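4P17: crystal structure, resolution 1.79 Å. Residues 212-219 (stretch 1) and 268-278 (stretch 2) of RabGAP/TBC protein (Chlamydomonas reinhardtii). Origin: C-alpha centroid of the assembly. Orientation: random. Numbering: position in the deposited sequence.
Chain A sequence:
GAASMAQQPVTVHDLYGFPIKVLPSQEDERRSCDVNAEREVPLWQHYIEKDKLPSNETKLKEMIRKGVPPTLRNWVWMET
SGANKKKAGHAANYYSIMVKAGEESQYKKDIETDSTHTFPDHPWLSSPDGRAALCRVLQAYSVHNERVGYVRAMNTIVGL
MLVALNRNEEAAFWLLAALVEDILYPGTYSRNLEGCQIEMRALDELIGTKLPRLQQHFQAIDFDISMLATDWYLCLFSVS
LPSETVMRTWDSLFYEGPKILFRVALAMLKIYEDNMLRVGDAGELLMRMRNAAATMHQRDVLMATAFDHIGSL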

# COMPACT_ATOMS: atom_id res chain seq x y z
N PRO A 212 2.49 22.90 12.75
CA PRO A 212 2.41 23.29 14.17
C PRO A 212 0.99 23.60 14.66
O PRO A 212 0.71 23.31 15.81
CB PRO A 212 3.30 24.54 14.23
CG PRO A 212 3.39 25.05 12.85
CD PRO A 212 3.31 23.83 11.96
N ARG A 213 0.11 24.12 13.80
CA ARG A 213 -1.28 24.33 14.18
C ARG A 213 -1.95 23.01 14.49
O ARG A 213 -2.77 22.91 15.40
CB ARG A 213 -2.06 25.01 13.09
CG ARG A 213 -1.77 26.47 12.94
CD ARG A 213 -2.54 26.99 11.72
NE ARG A 213 -3.94 27.31 12.03
CZ ARG A 213 -4.93 27.34 11.14
NH1 ARG A 213 -4.70 27.04 9.87
NH2 ARG A 213 -6.17 27.66 11.53
N LEU A 214 -1.61 22.00 13.72
CA LEU A 214 -2.20 20.71 13.93
C LEU A 214 -1.70 20.09 15.24
O LEU A 214 -2.46 19.49 15.98
CB LEU A 214 -1.92 19.79 12.72
CG LEU A 214 -2.81 18.56 12.66
CD1 LEU A 214 -4.30 18.88 12.60
CD2 LEU A 214 -2.43 17.66 11.49
N GLN A 215 -0.43 20.30 15.57
CA GLN A 215 0.12 19.68 16.79
C GLN A 215 -0.54 20.27 18.04
O GLN A 215 -0.93 19.54 18.96
CB GLN A 215 1.64 19.84 16.85
CG GLN A 215 2.31 18.89 17.84
CD GLN A 215 2.25 17.41 17.45
OE1 GLN A 215 1.18 16.85 17.25
NE2 GLN A 215 3.42 16.75 17.41
N GLN A 216 -0.69 21.58 18.05
CA GLN A 216 -1.36 22.28 19.15
C GLN A 216 -2.78 21.74 19.32
O GLN A 216 -3.28 21.54 20.42
CB GLN A 216 -1.39 23.78 18.88
N HIS A 217 -3.40 21.50 18.17
CA HIS A 217 -4.76 21.04 18.10
C HIS A 217 -4.85 19.61 18.58
O HIS A 217 -5.72 19.28 19.36
CB HIS A 217 -5.27 21.18 16.67
CG HIS A 217 -6.69 20.74 16.51
ND1 HIS A 217 -7.73 21.29 17.24
CD2 HIS A 217 -7.24 19.78 15.73
CE1 HIS A 217 -8.86 20.68 16.92
NE2 HIS A 217 -8.59 19.75 16.01
N PHE A 218 -3.93 18.74 18.16
CA PHE A 218 -3.95 17.38 18.66
C PHE A 218 -3.71 17.33 20.16
O PHE A 218 -4.32 16.52 20.86
CB PHE A 218 -2.91 16.50 17.95
CG PHE A 218 -3.29 16.10 16.56
CD1 PHE A 218 -4.55 16.39 16.03
CD2 PHE A 218 -2.37 15.42 15.76
CE1 PHE A 218 -4.89 16.00 14.74
CE2 PHE A 218 -2.69 15.03 14.46
CZ PHE A 218 -3.95 15.32 13.95
N GLN A 219 -2.79 18.16 20.66
CA GLN A 219 -2.59 18.25 22.11
C GLN A 219 -3.84 18.70 22.85
O GLN A 219 -4.24 18.09 23.84
CB GLN A 219 -1.46 19.22 22.44
N MET A 268 -1.07 13.42 4.01
CA MET A 268 -2.50 13.33 4.32
C MET A 268 -2.92 14.33 5.36
O MET A 268 -3.98 14.93 5.25
CB MET A 268 -2.85 11.94 4.81
CG MET A 268 -2.77 10.90 3.77
SD MET A 268 -4.11 10.99 2.58
CE MET A 268 -5.57 10.86 3.61
N LEU A 269 -2.09 14.50 6.38
CA LEU A 269 -2.41 15.44 7.44
C LEU A 269 -2.30 16.88 6.95
O LEU A 269 -3.07 17.74 7.38
CB LEU A 269 -1.50 15.20 8.64
CG LEU A 269 -1.63 13.80 9.26
CD1 LEU A 269 -0.69 13.58 10.44
CD2 LEU A 269 -3.07 13.52 9.68
N LYS A 270 -1.34 17.15 6.07
CA LYS A 270 -1.20 18.49 5.50
C LYS A 270 -2.43 18.85 4.68
O LYS A 270 -2.98 19.95 4.78
CB LYS A 270 0.06 18.56 4.64
CG LYS A 270 0.41 19.92 4.11
CD LYS A 270 1.87 19.94 3.70
CE LYS A 270 2.08 20.62 2.35
NZ LYS A 270 1.39 21.93 2.24
N ILE A 271 -2.84 17.91 3.86
CA ILE A 271 -3.91 18.14 2.89
C ILE A 271 -5.25 18.38 3.61
O ILE A 271 -6.06 19.22 3.20
CB ILE A 271 -3.97 16.92 1.92
CG1 ILE A 271 -2.80 16.98 0.95
CG2 ILE A 271 -5.26 16.87 1.15
CD1 ILE A 271 -2.60 15.72 0.07
N TYR A 272 -5.48 17.66 4.71
CA TYR A 272 -6.76 17.76 5.42
C TYR A 272 -6.61 18.53 6.72
O TYR A 272 -7.47 18.45 7.57
CB TYR A 272 -7.31 16.37 5.69
CG TYR A 272 -7.72 15.72 4.42
CD1 TYR A 272 -8.88 16.11 3.77
CD2 TYR A 272 -6.90 14.78 3.82
CE1 TYR A 272 -9.25 15.54 2.56
CE2 TYR A 272 -7.26 14.21 2.61
CZ TYR A 272 -8.43 14.60 1.99
OH TYR A 272 -8.78 14.05 0.79
N GLU A 273 -5.53 19.29 6.84
CA GLU A 273 -5.28 20.05 8.07
C GLU A 273 -6.41 21.03 8.38
O GLU A 273 -6.91 21.07 9.51
CB GLU A 273 -3.97 20.83 7.98
CG GLU A 273 -3.65 21.51 9.31
CD GLU A 273 -2.44 22.42 9.25
OE1 GLU A 273 -2.07 22.91 8.15
OE2 GLU A 273 -1.86 22.67 10.33
N ASP A 274 -6.79 21.84 7.39
CA ASP A 274 -7.85 22.82 7.57
C ASP A 274 -9.09 22.14 8.14
O ASP A 274 -9.73 22.63 9.08
CB ASP A 274 -8.15 23.50 6.23
CG ASP A 274 -9.41 24.35 6.25
OD1 ASP A 274 -10.52 23.78 6.27
OD2 ASP A 274 -9.28 25.59 6.20
N ASN A 275 -9.41 20.98 7.57
CA ASN A 275 -10.55 20.17 8.01
C ASN A 275 -10.47 19.72 9.48
O ASN A 275 -11.47 19.81 10.24
CB ASN A 275 -10.67 18.94 7.11
CG ASN A 275 -10.67 19.29 5.63
OD1 ASN A 275 -9.67 19.76 5.07
ND2 ASN A 275 -11.80 19.05 4.99
N MET A 276 -9.30 19.23 9.87
CA MET A 276 -9.09 18.72 11.22
C MET A 276 -9.13 19.83 12.28
O MET A 276 -9.56 19.59 13.41
CB MET A 276 -7.76 17.96 11.30
CG MET A 276 -7.88 16.51 10.89
SD MET A 276 -6.29 15.63 10.88
CE MET A 276 -5.50 16.46 9.53
N LEU A 277 -8.69 21.03 11.93
CA LEU A 277 -8.52 22.06 12.95
C LEU A 277 -9.86 22.53 13.48
O LEU A 277 -9.94 23.09 14.58
CB LEU A 277 -7.74 23.25 12.42
CG LEU A 277 -6.24 23.05 12.21
CD1 LEU A 277 -5.67 24.25 11.49
CD2 LEU A 277 -5.52 22.82 13.54
N ARG A 278 -10.92 22.31 12.71
CA ARG A 278 -12.26 22.72 13.13
C ARG A 278 -12.97 21.67 13.98
O ARG A 278 -14.08 21.90 14.42
CB ARG A 278 -13.11 23.05 11.91
CG ARG A 278 -12.60 24.21 11.07
CD ARG A 278 -13.42 24.39 9.81
NE ARG A 278 -13.45 23.16 9.01
CZ ARG A 278 -14.37 22.20 9.14
NH1 ARG A 278 -15.35 22.32 10.02
NH2 ARG A 278 -14.30 21.13 8.37
O HOH W 1 0.19 24.39 10.74

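Two helical segments, far apart in sequence, pack here with their N-to-C directions 28° apart and their axes no closer than 10.0 Å, a spacing that leaves room for side chains between them. Leu-277 and Leu-214 cover the most surface, and the contact can be read outward from this pair.

Leu-214 is the knob. Its chi1 t, chi2 p side chain sits in a hole formed by Leu-269, Glu-273, Met-276 and Leu-277, positions spaced along stretch 2 on both sides of the break at Tyr-272. One methyl, CD2 of Leu-214, lies 3.9 Å from CB of Leu-269; the other, CD1 of Leu-214, lies 3.8 Å from CB of Met-276 and 4.2 Å from CD2 of Leu-277. CD2 of Leu-214 also lies 3.8 Å from CE of Met-276, so this one methyl touches residues on both sides of Tyr-272. One turn later in stretch 1, Phe-218 extends the buried side: its ring presents an edge to Met-276, CZ of Phe-218 lying 3.9 Å from SD of Met-276.

Leu-277 works at the more open side, spanning Arg-213 and His-217. Its CA-to-CB bond points sideways, but the m, t rotamer brings the end of the chain nearer to stretch 1. CD1 of Leu-277 lies over one face of the Arg-213 guanidinium, 3.2 Å from CZ of Arg-213, a tight approach that uses the flat group as a cover for the methyl. CD2 of Leu-277 meets His-217, 3.5 Å from CB of His-217. The backbone also takes part: CA of Leu-277 stands 3.9 Å from the centroid of the His-217 ring, over its face, in a CH-pi contact.

Glu-273 brings a charge to the apolar knob. Its extended chain places OE2 of Glu-273 3.7 Å from CB of Leu-214, and a water joins the helices there, accepting from N of Arg-213 at 3.1 Å and donating to OE2 of Glu-273 at 2.7 Å. The apolar core is therefore bordered by a solvent-mediated polar link.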